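PDB 5A04: aldose-aldose oxidoreductase from Caulobacter crescentus, which probably oxidises one aldose sugar and reduces another, passing hydride through a tightly held NADP(H) cofactor, with glucose bound beside it here. Local coordinates for residues Arg172-Leu183 with Arg217-Phe227; Glu201-Glu209 with Ala330-Leu339. One frame throughout, in Å; residues are numbered along the deposited sequence.

Contact 1: Arg172-Leu183 with Arg217-Phe227. With NDP (NADPH dihydro-nicotinamide-adenine-dinucleotide phosphate), chain G; BGC (beta-D-glucopyranose), chain H.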
loop_
_atom_site.group_PDB
_atom_site.type_symbol
_atom_site.label_atom_id
_atom_site.label_comp_id
_atom_site.label_asym_id
_atom_site.label_seq_id
_atom_site.Cartn_x
_atom_site.Cartn_y
_atom_site.Cartn_z
ATOM N N ARG A 172 -25.234 2.621 -5.765
ATOM C CA ARG A 172 -23.996 2.033 -5.234
ATOM C C ARG A 172 -24.002 1.872 -3.713
ATOM O O ARG A 172 -23.251 1.058 -3.176
ATOM C CB ARG A 172 -22.777 2.870 -5.653
ATOM C CG ARG A 172 -22.294 2.595 -7.079
ATOM C CD ARG A 172 -21.195 3.583 -7.474
ATOM N NE ARG A 172 -20.655 3.307 -8.809
ATOM C CZ ARG A 172 -21.218 3.703 -9.949
ATOM N NH1 ARG A 172 -22.356 4.393 -9.937
ATOM N NH2 ARG A 172 -20.631 3.419 -11.108
ATOM N N LEU A 173 -24.839 2.641 -3.019
ATOM C CA LEU A 173 -24.865 2.611 -1.554
ATOM C C LEU A 173 -26.082 1.847 -1.042
ATOM O O LEU A 173 -26.391 1.863 0.145
ATOM C CB LEU A 173 -24.847 4.040 -0.999
ATOM C CG LEU A 173 -23.526 4.728 -1.386
ATOM C CD1 LEU A 173 -23.520 6.178 -0.947
ATOM C CD2 LEU A 173 -22.333 3.995 -0.772
ATOM N N ASN A 174 -26.759 1.184 -1.968
ATOM C CA ASN A 174 -27.926 0.363 -1.672
ATOM C C ASN A 174 -27.568 -1.114 -1.858
ATOM O O ASN A 174 -27.216 -1.525 -2.960
ATOM C CB ASN A 174 -29.080 0.773 -2.587
ATOM C CG ASN A 174 -30.324 -0.063 -2.364
ATOM O OD1 ASN A 174 -30.459 -1.147 -2.918
ATOM N ND2 ASN A 174 -31.233 0.438 -1.538
ATOM N N ARG A 175 -27.613 -1.906 -0.789
ATOM C CA ARG A 175 -27.092 -3.267 -0.878
ATOM C C ARG A 175 -27.866 -4.097 -1.896
ATOM O O ARG A 175 -27.272 -4.897 -2.622
ATOM C CB ARG A 175 -27.113 -3.974 0.487
ATOM C CG ARG A 175 -26.695 -5.455 0.376
ATOM C CD ARG A 175 -26.416 -6.119 1.720
ATOM N NE ARG A 175 -25.269 -5.515 2.386
ATOM C CZ ARG A 175 -23.998 -5.793 2.110
ATOM N NH1 ARG A 175 -23.696 -6.705 1.192
ATOM N NH2 ARG A 175 -23.032 -5.163 2.761
ATOM N N ALA A 176 -29.181 -3.906 -1.962
ATOM C CA ALA A 176 -29.977 -4.715 -2.896
ATOM C C ALA A 176 -29.570 -4.522 -4.367
ATOM O O ALA A 176 -29.694 -5.446 -5.160
ATOM C CB ALA A 176 -31.467 -4.418 -2.722
ATOM N N LEU A 177 -29.091 -3.333 -4.731
ATOM C CA LEU A 177 -28.756 -3.043 -6.122
ATOM C C LEU A 177 -27.256 -3.161 -6.390
ATOM O O LEU A 177 -26.842 -3.444 -7.514
ATOM C CB LEU A 177 -29.237 -1.633 -6.506
ATOM C CG LEU A 177 -30.757 -1.443 -6.583
ATOM C CD1 LEU A 177 -31.120 0.019 -6.846
ATOM C CD2 LEU A 177 -31.333 -2.341 -7.670
ATOM N N ALA A 178 -26.445 -2.935 -5.361
ATOM C CA ALA A 178 -24.990 -2.903 -5.532
ATOM C C ALA A 178 -24.304 -4.217 -5.186
ATOM O O ALA A 178 -23.236 -4.511 -5.715
ATOM C CB ALA A 178 -24.390 -1.787 -4.688
ATOM N N GLY A 179 -24.888 -4.988 -4.272
ATOM C CA GLY A 179 -24.297 -6.250 -3.852
ATOM C C GLY A 179 -23.190 -6.118 -2.814
ATOM O O GLY A 179 -22.709 -7.108 -2.262
ATOM N N GLY A 180 -22.783 -4.886 -2.538
ATOM C CA GLY A 180 -21.692 -4.628 -1.613
ATOM C C GLY A 180 -21.219 -3.202 -1.830
ATOM O O GLY A 180 -21.748 -2.499 -2.692
ATOM N N GLY A 181 -20.226 -2.789 -1.048
ATOM C CA GLY A 181 -19.754 -1.414 -1.048
ATOM C C GLY A 181 -18.553 -1.178 -1.945
ATOM O O GLY A 181 -18.527 -1.634 -3.094
ATOM N N SER A 182 -17.551 -0.470 -1.422
ATOM C CA SER A 182 -16.393 -0.072 -2.235
ATOM C C SER A 182 -15.704 -1.233 -2.958
ATOM O O SER A 182 -15.236 -1.072 -4.078
ATOM C CB SER A 182 -15.362 0.669 -1.371
ATOM O OG SER A 182 -14.667 -0.234 -0.515
ATOM N N LEU A 183 -15.651 -2.409 -2.337
ATOM C CA LEU A 183 -14.964 -3.530 -2.964
ATOM C C LEU A 183 -15.636 -3.935 -4.267
ATOM O O LEU A 183 -14.968 -4.317 -5.220
ATOM C CB LEU A 183 -14.913 -4.728 -2.015
ATOM C CG LEU A 183 -14.184 -5.976 -2.530
ATOM C CD1 LEU A 183 -12.764 -5.618 -3.007
ATOM C CD2 LEU A 183 -14.146 -7.056 -1.443
ATOM N N ARG A 217 -23.976 7.811 4.282
ATOM C CA ARG A 217 -23.671 7.047 3.073
ATOM C C ARG A 217 -23.602 5.541 3.334
ATOM O O ARG A 217 -23.768 4.738 2.414
ATOM C CB ARG A 217 -22.335 7.495 2.481
ATOM C CG ARG A 217 -22.329 8.890 1.904
ATOM C CD ARG A 217 -20.906 9.276 1.482
ATOM N NE ARG A 217 -20.031 9.472 2.635
ATOM C CZ ARG A 217 -18.712 9.660 2.569
ATOM N NH1 ARG A 217 -18.085 9.682 1.397
ATOM N NH2 ARG A 217 -18.011 9.830 3.690
ATOM N N PHE A 218 -23.320 5.162 4.577
ATOM C CA PHE A 218 -22.833 3.806 4.829
ATOM C C PHE A 218 -23.702 3.012 5.810
ATOM O O PHE A 218 -23.188 2.303 6.668
ATOM C CB PHE A 218 -21.385 3.867 5.334
ATOM C CG PHE A 218 -20.428 4.558 4.382
ATOM C CD1 PHE A 218 -20.333 4.164 3.057
ATOM C CD2 PHE A 218 -19.628 5.607 4.822
ATOM C CE1 PHE A 218 -19.452 4.803 2.178
ATOM C CE2 PHE A 218 -18.756 6.256 3.960
ATOM C CZ PHE A 218 -18.659 5.854 2.636
ATOM N N GLY A 219 -25.018 3.124 5.666
ATOM C CA GLY A 219 -25.928 2.338 6.477
ATOM C C GLY A 219 -25.992 0.894 6.008
ATOM O O GLY A 219 -26.332 -0.003 6.787
ATOM N N GLU A 220 -25.672 0.653 4.737
ATOM C CA GLU A 220 -25.894 -0.679 4.168
ATOM C C GLU A 220 -24.645 -1.379 3.638
ATOM O O GLU A 220 -24.554 -2.602 3.704
ATOM C CB GLU A 220 -26.928 -0.609 3.040
ATOM C CG GLU A 220 -28.258 -0.049 3.494
ATOM C CD GLU A 220 -29.387 -0.375 2.547
ATOM O OE1 GLU A 220 -29.144 -1.038 1.513
ATOM O OE2 GLU A 220 -30.522 0.034 2.849
ATOM N N VAL A 221 -23.695 -0.618 3.102
ATOM C CA VAL A 221 -22.520 -1.232 2.492
ATOM C C VAL A 221 -21.235 -0.667 3.092
ATOM O O VAL A 221 -21.280 0.327 3.822
ATOM C CB VAL A 221 -22.513 -1.042 0.957
ATOM C CG1 VAL A 221 -23.797 -1.621 0.346
ATOM C CG2 VAL A 221 -22.348 0.434 0.575
ATOM N N GLU A 222 -20.094 -1.286 2.781
ATOM C CA GLU A 222 -18.846 -0.915 3.450
ATOM C C GLU A 222 -18.142 0.250 2.768
ATOM O O GLU A 222 -18.254 0.453 1.554
ATOM C CB GLU A 222 -17.893 -2.123 3.549
ATOM C CG GLU A 222 -17.090 -2.481 2.292
ATOM C CD GLU A 222 -17.897 -3.172 1.197
ATOM O OE1 GLU A 222 -19.072 -3.557 1.425
ATOM O OE2 GLU A 222 -17.337 -3.345 0.084
ATOM N N ASP A 223 -17.405 1.001 3.580
ATOM C CA ASP A 223 -16.596 2.113 3.099
ATOM C C ASP A 223 -15.201 1.599 2.762
ATOM O O ASP A 223 -14.881 1.412 1.589
ATOM C CB ASP A 223 -16.549 3.220 4.156
ATOM C CG ASP A 223 -15.533 4.306 3.830
ATOM O OD1 ASP A 223 -15.060 4.373 2.678
ATOM O OD2 ASP A 223 -15.231 5.102 4.738
ATOM N N ILE A 224 -14.377 1.376 3.781
ATOM C CA ILE A 224 -13.030 0.847 3.564
ATOM C C ILE A 224 -12.982 -0.657 3.801
ATOM O O ILE A 224 -13.470 -1.149 4.818
ATOM C CB ILE A 224 -11.986 1.530 4.481
ATOM C CG1 ILE A 224 -11.813 3.000 4.085
ATOM C CG2 ILE A 224 -10.640 0.816 4.380
ATOM C CD1 ILE A 224 -10.924 3.799 5.059
ATOM N N ILE A 225 -12.416 -1.392 2.855
ATOM C CA ILE A 225 -12.042 -2.775 3.143
ATOM C C ILE A 225 -10.723 -3.065 2.427
ATOM O O ILE A 225 -10.647 -3.198 1.203
ATOM C CB ILE A 225 -13.175 -3.796 2.780
ATOM C CG1 ILE A 225 -12.752 -5.218 3.170
ATOM C CG2 ILE A 225 -13.605 -3.705 1.293
ATOM C CD1 ILE A 225 -13.917 -6.226 3.120
ATOM N N ASN A 226 -9.658 -3.097 3.222
ATOM C CA ASN A 226 -8.315 -3.306 2.702
ATOM C C ASN A 226 -7.982 -4.769 2.819
ATOM O O ASN A 226 -8.418 -5.431 3.767
ATOM C CB ASN A 226 -7.299 -2.454 3.469
ATOM C CG ASN A 226 -7.616 -0.975 3.383
ATOM O OD1 ASN A 226 -8.264 -0.518 2.426
ATOM N ND2 ASN A 226 -7.160 -0.211 4.376
ATOM N N PHE A 227 -7.224 -5.294 1.870
ATOM C CA PHE A 227 -6.971 -6.725 1.888
ATOM C C PHE A 227 -5.560 -7.065 1.460
ATOM O O PHE A 227 -4.869 -6.276 0.797
ATOM C CB PHE A 227 -8.005 -7.481 1.027
ATOM C CG PHE A 227 -8.190 -6.934 -0.371
ATOM C CD1 PHE A 227 -9.013 -5.831 -0.608
ATOM C CD2 PHE A 227 -7.583 -7.563 -1.455
ATOM C CE1 PHE A 227 -9.194 -5.338 -1.924
ATOM C CE2 PHE A 227 -7.773 -7.085 -2.759
ATOM C CZ PHE A 227 -8.573 -5.974 -2.988
HETATM P PA NDP G . -25.788 4.973 -13.461
HETATM O O1A NDP G . -26.629 4.987 -12.233
HETATM O O2A NDP G . -25.147 6.255 -13.917
HETATM O O5B NDP G . -26.635 4.359 -14.730
HETATM C C5B NDP G . -27.252 3.167 -14.333
HETATM C C4B NDP G . -28.367 2.934 -15.363
HETATM O O4B NDP G . -28.881 1.605 -15.264
HETATM C C3B NDP G . -29.543 3.898 -15.084
HETATM O O3B NDP G . -29.352 5.128 -15.709
HETATM C C2B NDP G . -30.682 3.171 -15.810
HETATM O O2B NDP G . -30.654 3.358 -17.102
HETATM C C1B NDP G . -30.256 1.656 -15.590
HETATM N N9A NDP G . -31.042 1.003 -14.540
HETATM C C8A NDP G . -31.863 -0.111 -14.683
HETATM N N7A NDP G . -32.477 -0.463 -13.536
HETATM C C5A NDP G . -32.029 0.474 -12.600
HETATM C C6A NDP G . -32.299 0.642 -11.229
HETATM N N6A NDP G . -33.153 -0.221 -10.579
HETATM N N1A NDP G . -31.729 1.654 -10.507
HETATM C C2A NDP G . -30.881 2.478 -11.228
HETATM N N3A NDP G . -30.526 2.438 -12.518
HETATM C C4A NDP G . -31.130 1.406 -13.204
HETATM O O3 NDP G . -24.632 3.862 -13.032
HETATM P PN NDP G . -23.241 3.896 -13.878
HETATM O O1N NDP G . -23.443 3.934 -15.338
HETATM O O2N NDP G . -22.128 4.617 -13.150
HETATM O O5D NDP G . -22.721 2.245 -13.569
HETATM C C5D NDP G . -23.524 1.286 -14.200
HETATM C C4D NDP G . -22.669 -0.006 -14.329
HETATM O O4D NDP G . -21.428 0.331 -15.023
HETATM C C3D NDP G . -22.231 -0.559 -12.922
HETATM O O3D NDP G . -22.167 -1.996 -12.963
HETATM C C2D NDP G . -20.825 -0.004 -12.744
HETATM O O2D NDP G . -20.002 -0.861 -11.972
HETATM C C1D NDP G . -20.321 -0.030 -14.230
HETATM N N1N NDP G . -19.309 1.008 -14.441
HETATM C C2N NDP G . -18.086 0.679 -15.003
HETATM C C3N NDP G . -17.165 1.664 -15.217
HETATM C C7N NDP G . -15.870 1.321 -15.806
HETATM O O7N NDP G . -14.936 2.141 -15.869
HETATM N N7N NDP G . -15.679 0.042 -16.319
HETATM C C4N NDP G . -17.420 3.089 -14.869
HETATM C C5N NDP G . -18.728 3.327 -14.242
HETATM C C6N NDP G . -19.600 2.337 -14.060
HETATM P P2B NDP G . -32.156 3.586 -17.916
HETATM O O1X NDP G . -32.910 2.362 -17.448
HETATM O O2X NDP G . -32.562 4.896 -17.312
HETATM O O3X NDP G . -31.730 3.603 -19.382
HETATM C C2 BGC H . -16.589 2.605 -11.019
HETATM C C3 BGC H . -16.843 4.111 -10.861
HETATM C C4 BGC H . -15.539 4.848 -10.769
HETATM C C5 BGC H . -14.615 4.480 -11.919
HETATM C C6 BGC H . -13.210 5.084 -11.658
HETATM C C1 BGC H . -15.741 2.457 -12.201
HETATM O O1 BGC H . -15.571 1.072 -12.503
HETATM O O2 BGC H . -17.838 1.942 -11.176
HETATM O O3 BGC H . -17.607 4.284 -9.678
HETATM O O4 BGC H . -15.784 6.246 -10.777
HETATM O O5 BGC H . -14.467 3.081 -12.013
HETATM O O6 BGC H . -12.372 4.922 -12.809
HETATM O O HOH W 1 -24.782 2.181 2.438
HETATM O O HOH W 2 -19.903 -5.193 3.285
HETATM O O HOH W 3 -30.747 -2.632 0.007
#
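At the start of helix 182-198, segment 172-183, which borders the glucose and NADPH pocket, meets segment 217-227, which runs into strand 224-230; here the Glu222 carboxylate accepts from the amides of Gly181, the N-cap residue, and of Leu183. With chi1 at 80° and a kink of -75° at chi2, the side chain doubles back over the helix start. Glu222 OE2 accepts from Leu183 N at 3.1 Å, nearly along its C-O axis, while Glu222 OE1 takes Gly181 N at 2.8 Å from above the carboxylate plane. Ser182 N reaches the backbone O of Glu222, and Ser182 OG donates to Asp223 O at 2.7 Å. An alanine in place of Glu222 would probably leave the amides of Gly181 and Leu183 without their acceptors and Tyr328, which also bonds OE2, without its mate.

Glycine suits position 181 because a side chain would collide with Glu222 O; Val221 CB already lies 3.4 Å from Gly181 CA. Val221 CG2 also meets Leu173 CD2 at 3.8 Å, so that the valine spans from the glycine backbone to Leu173. At the outer end, Glu220 OE1 receives Arg175 N in a nearly straight bond of 2.9 Å, and the Arg175 side chain returns through NE and NH2 to the single oxygen Glu220 O.

Arg172 points the other way, its NH2 donating to NADPH O2N at 2.8 Å and to glucose O2 at 3.2 Å, both at the guanidinium edge, while Asp185 holds NE. A carboxylate beside a helix N-terminus would probably be favoured by the helix dipole, and the segment presenting Arg172 to cofactor and sugar is tied to the approach to strand 224-230.

Contact 2: Glu201-Glu209 with Ala330-Leu339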
loop_
_atom_site.group_PDB
_atom_site.type_symbol
_atom_site.label_atom_id
_atom_site.label_comp_id
_atom_site.label_asym_id
_atom_site.label_seq_id
_atom_site.Cartn_x
_atom_site.Cartn_y
_atom_site.Cartn_z
ATOM N N GLU A 201 -3.351 -16.548 -9.272
ATOM C CA GLU A 201 -4.555 -16.488 -8.446
ATOM C C GLU A 201 -4.177 -16.674 -6.984
ATOM O O GLU A 201 -3.344 -17.521 -6.668
ATOM C CB GLU A 201 -5.564 -17.565 -8.874
ATOM C CG GLU A 201 -5.897 -17.521 -10.354
ATOM C CD GLU A 201 -6.643 -16.260 -10.743
ATOM O OE1 GLU A 201 -7.353 -15.703 -9.875
ATOM O OE2 GLU A 201 -6.541 -15.843 -11.915
ATOM N N PRO A 202 -4.797 -15.895 -6.084
ATOM C CA PRO A 202 -4.348 -15.920 -4.685
ATOM C C PRO A 202 -4.693 -17.223 -3.973
ATOM O O PRO A 202 -5.672 -17.885 -4.332
ATOM C CB PRO A 202 -5.083 -14.737 -4.047
ATOM C CG PRO A 202 -6.239 -14.457 -4.952
ATOM C CD PRO A 202 -5.857 -14.901 -6.329
ATOM N N VAL A 203 -3.877 -17.589 -2.992
ATOM C CA VAL A 203 -4.159 -18.791 -2.206
ATOM C C VAL A 203 -4.490 -18.447 -0.762
ATOM O O VAL A 203 -4.886 -19.320 0.011
ATOM C CB VAL A 203 -2.983 -19.783 -2.231
ATOM C CG1 VAL A 203 -2.870 -20.422 -3.614
ATOM C CG2 VAL A 203 -1.687 -19.102 -1.818
ATOM N N ALA A 204 -4.331 -17.182 -0.386
ATOM C CA ALA A 204 -4.683 -16.774 0.969
ATOM C C ALA A 204 -5.032 -15.301 0.982
ATOM O O ALA A 204 -4.466 -14.520 0.211
ATOM C CB ALA A 204 -3.543 -17.070 1.945
ATOM N N VAL A 205 -5.966 -14.940 1.854
ATOM C CA VAL A 205 -6.534 -13.601 1.893
ATOM C C VAL A 205 -6.713 -13.131 3.334
ATOM O O VAL A 205 -7.283 -13.862 4.150
ATOM C CB VAL A 205 -7.916 -13.573 1.201
ATOM C CG1 VAL A 205 -8.532 -12.182 1.297
ATOM C CG2 VAL A 205 -7.801 -14.037 -0.249
ATOM N N ASN A 206 -6.226 -11.928 3.636
ATOM C CA ASN A 206 -6.565 -11.193 4.867
ATOM C C ASN A 206 -7.365 -9.965 4.505
ATOM O O ASN A 206 -7.208 -9.436 3.406
ATOM C CB ASN A 206 -5.318 -10.705 5.630
ATOM C CG ASN A 206 -4.682 -11.762 6.491
ATOM O OD1 ASN A 206 -5.331 -12.720 6.918
ATOM N ND2 ASN A 206 -3.394 -11.574 6.780
ATOM N N ALA A 207 -8.159 -9.460 5.440
ATOM C CA ALA A 207 -8.838 -8.188 5.217
ATOM C C ALA A 207 -9.217 -7.506 6.521
ATOM O O ALA A 207 -9.462 -8.160 7.534
ATOM C CB ALA A 207 -10.089 -8.391 4.350
ATOM N N VAL A 208 -9.264 -6.178 6.466
ATOM C CA VAL A 208 -9.762 -5.346 7.555
ATOM C C VAL A 208 -10.804 -4.387 6.981
ATOM O O VAL A 208 -10.561 -3.752 5.947
ATOM C CB VAL A 208 -8.618 -4.549 8.245
ATOM C CG1 VAL A 208 -7.670 -5.490 8.965
ATOM C CG2 VAL A 208 -7.851 -3.739 7.250
ATOM N N GLU A 209 -11.965 -4.295 7.628
ATOM C CA GLU A 209 -12.992 -3.346 7.218
ATOM C C GLU A 209 -13.069 -2.179 8.186
ATOM O O GLU A 209 -12.887 -2.345 9.392
ATOM C CB GLU A 209 -14.365 -4.029 7.116
ATOM C CG GLU A 209 -15.427 -3.123 6.497
ATOM C CD GLU A 209 -16.826 -3.373 7.022
ATOM O OE1 GLU A 209 -17.206 -4.566 7.194
ATOM O OE2 GLU A 209 -17.544 -2.364 7.250
ATOM N N ALA A 330 -12.921 -12.902 5.224
ATOM C CA ALA A 330 -11.724 -12.682 6.033
ATOM C C ALA A 330 -11.910 -11.523 6.992
ATOM O O ALA A 330 -11.447 -11.586 8.128
ATOM C CB ALA A 330 -10.496 -12.439 5.135
ATOM N N ALA A 331 -12.584 -10.469 6.537
ATOM C CA ALA A 331 -12.847 -9.311 7.398
ATOM C C ALA A 331 -13.905 -9.636 8.450
ATOM O O ALA A 331 -13.815 -9.198 9.599
ATOM C CB ALA A 331 -13.284 -8.111 6.562
ATOM N N ARG A 332 -14.912 -10.394 8.042
ATOM C CA ARG A 332 -15.997 -10.757 8.946
ATOM C C ARG A 332 -15.503 -11.684 10.057
ATOM O O ARG A 332 -15.887 -11.542 11.239
ATOM C CB ARG A 332 -17.139 -11.418 8.142
ATOM C CG ARG A 332 -18.305 -11.888 8.974
ATOM C CD ARG A 332 -19.496 -12.264 8.080
ATOM N NE ARG A 332 -19.192 -13.316 7.097
ATOM C CZ ARG A 332 -19.173 -13.133 5.773
ATOM N NH1 ARG A 332 -19.418 -11.935 5.245
ATOM N NH2 ARG A 332 -18.907 -14.152 4.961
ATOM N N GLU A 333 -14.650 -12.634 9.682
ATOM C CA GLU A 333 -14.183 -13.660 10.622
ATOM C C GLU A 333 -12.862 -13.328 11.318
ATOM O O GLU A 333 -12.467 -14.005 12.272
ATOM C CB GLU A 333 -14.062 -15.011 9.895
ATOM C CG GLU A 333 -15.429 -15.528 9.406
ATOM C CD GLU A 333 -15.419 -16.945 8.857
ATOM O OE1 GLU A 333 -14.385 -17.629 8.926
ATOM O OE2 GLU A 333 -16.473 -17.373 8.352
ATOM N N GLY A 334 -12.179 -12.291 10.848
ATOM C CA GLY A 334 -10.881 -11.923 11.395
ATOM C C GLY A 334 -9.849 -13.036 11.327
ATOM O O GLY A 334 -9.141 -13.321 12.307
ATOM N N ARG A 335 -9.758 -13.680 10.172
ATOM C CA ARG A 335 -8.783 -14.744 9.985
ATOM C C ARG A 335 -8.365 -14.826 8.529
ATOM O O ARG A 335 -9.029 -14.279 7.647
ATOM C CB ARG A 335 -9.341 -16.090 10.455
ATOM C CG ARG A 335 -10.435 -16.609 9.583
ATOM C CD ARG A 335 -10.905 -18.024 9.960
ATOM N NE ARG A 335 -11.992 -18.414 9.059
ATOM C CZ ARG A 335 -11.821 -19.007 7.874
ATOM N NH1 ARG A 335 -10.601 -19.320 7.439
ATOM N NH2 ARG A 335 -12.877 -19.302 7.123
ATOM N N THR A 336 -7.240 -15.483 8.283
ATOM C CA THR A 336 -6.759 -15.669 6.922
ATOM C C THR A 336 -7.649 -16.711 6.256
ATOM O O THR A 336 -7.854 -17.800 6.801
ATOM C CB THR A 336 -5.280 -16.100 6.909
ATOM O OG1 THR A 336 -4.514 -15.134 7.635
ATOM C CG2 THR A 336 -4.743 -16.186 5.478
ATOM N N VAL A 337 -8.204 -16.371 5.098
ATOM C CA VAL A 337 -9.024 -17.313 4.354
ATOM C C VAL A 337 -8.204 -17.955 3.251
ATOM O O VAL A 337 -7.558 -17.263 2.454
ATOM C CB VAL A 337 -10.268 -16.629 3.754
ATOM C CG1 VAL A 337 -11.019 -17.593 2.831
ATOM C CG2 VAL A 337 -11.168 -16.114 4.878
ATOM N N LYS A 338 -8.218 -19.288 3.216
ATOM C CA LYS A 338 -7.455 -20.025 2.213
ATOM C C LYS A 338 -8.288 -20.291 0.966
ATOM O O LYS A 338 -9.474 -20.598 1.057
ATOM C CB LYS A 338 -6.952 -21.349 2.794
ATOM C CG LYS A 338 -5.883 -21.188 3.867
ATOM C CD LYS A 338 -5.279 -22.540 4.222
ATOM C CE LYS A 338 -4.210 -22.425 5.300
ATOM N NZ LYS A 338 -3.632 -23.760 5.631
ATOM N N LEU A 339 -7.649 -20.171 -0.195
ATOM C CA LEU A 339 -8.293 -20.408 -1.482
ATOM C C LEU A 339 -7.520 -21.429 -2.300
ATOM O O LEU A 339 -6.337 -21.665 -2.053
ATOM C CB LEU A 339 -8.399 -19.112 -2.283
ATOM C CG LEU A 339 -9.353 -18.059 -1.745
ATOM C CD1 LEU A 339 -9.253 -16.822 -2.601
ATOM C CD2 LEU A 339 -10.768 -18.617 -1.764
ATOM O OXT LEU A 339 -8.055 -22.009 -3.245
HETATM O O HOH W 4 -8.490 -11.073 7.913
HETATM O O HOH W 5 -12.661 -6.190 9.745
#
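Val203 O takes Leu339 N, of the last residue, from well above its carbonyl plane at 2.9 Å, an unusual approach for a bond between neighbouring extended chains. On the other side, Val203 and Ala204 both face Leu230 of the adjoining strand in a geometry that fits a classic beta bulge. Ala204 and Lys338 then form an antiparallel non-hydrogen-bonded pair, followed by the hydrogen-bonded pair Val205 and Val337. Val337 N gives Val205 O a bond of 2.8 Å in the carbonyl plane, and Val205 N returns to Val337 O with a more bent approach (136° at the hydrogen). Branched valines suit such extended backbone.

Asn206 and Thr336 continue the join through their side chains. With its OG1 anti to the carbonyl carbon (chi1 -56°), Thr336 donates to Asn206 OD1 at 2.6 Å; Asn206 ND2 bonds Gln228 OE1 and, weakly, Ala207 O of the second subunit. Helix 314-333 ends at Glu333, and after Gly334, whose positive phi suits glycine, the chain turns to run along strand 204-210. Alanines allow the helix end to lie close on the strand: Ala331 CB rests 3.9 Å from Ala207 CB, and Ala330 CB comes within 3.6 Å of Val205 O. Water molecules link Ala207 N to Ala330 O and Glu209 N to Ala331 O.

Leu339 CD1 packs on Val205 CG2 at 3.9 Å; Val205 also meets Ile327 of the helix. Main-chain bonds thus hold the C-terminal strand, whereas small apolar groups and bridging waters join the helix end to strand 204-210.

The centres of contacts 1 and 2 lie about 18 Å apart, both within the C-terminal alpha/beta domain. Their segments alternate along the chain: 172-183, 201-209, 217-227, then 330-339. Helix 182-198 leads into strand 204-210, which is followed by strand 224-230, its antiparallel neighbour in the large mixed sheet. The two contacts touch there, with Asn226 O and Val208 N 2.9 Å apart in a probable hydrogen bond. Helix 314-333 serves both, meeting Leu183, Ile225 and Phe227 in contact 1 and Val205 and Ala207 in contact 2. Segment 172-183, which carries the pocket residue Arg172, therefore packs against the run into strand 224-230, two strands from the C-terminal strand 337-338, and both contacts reach the second subunit.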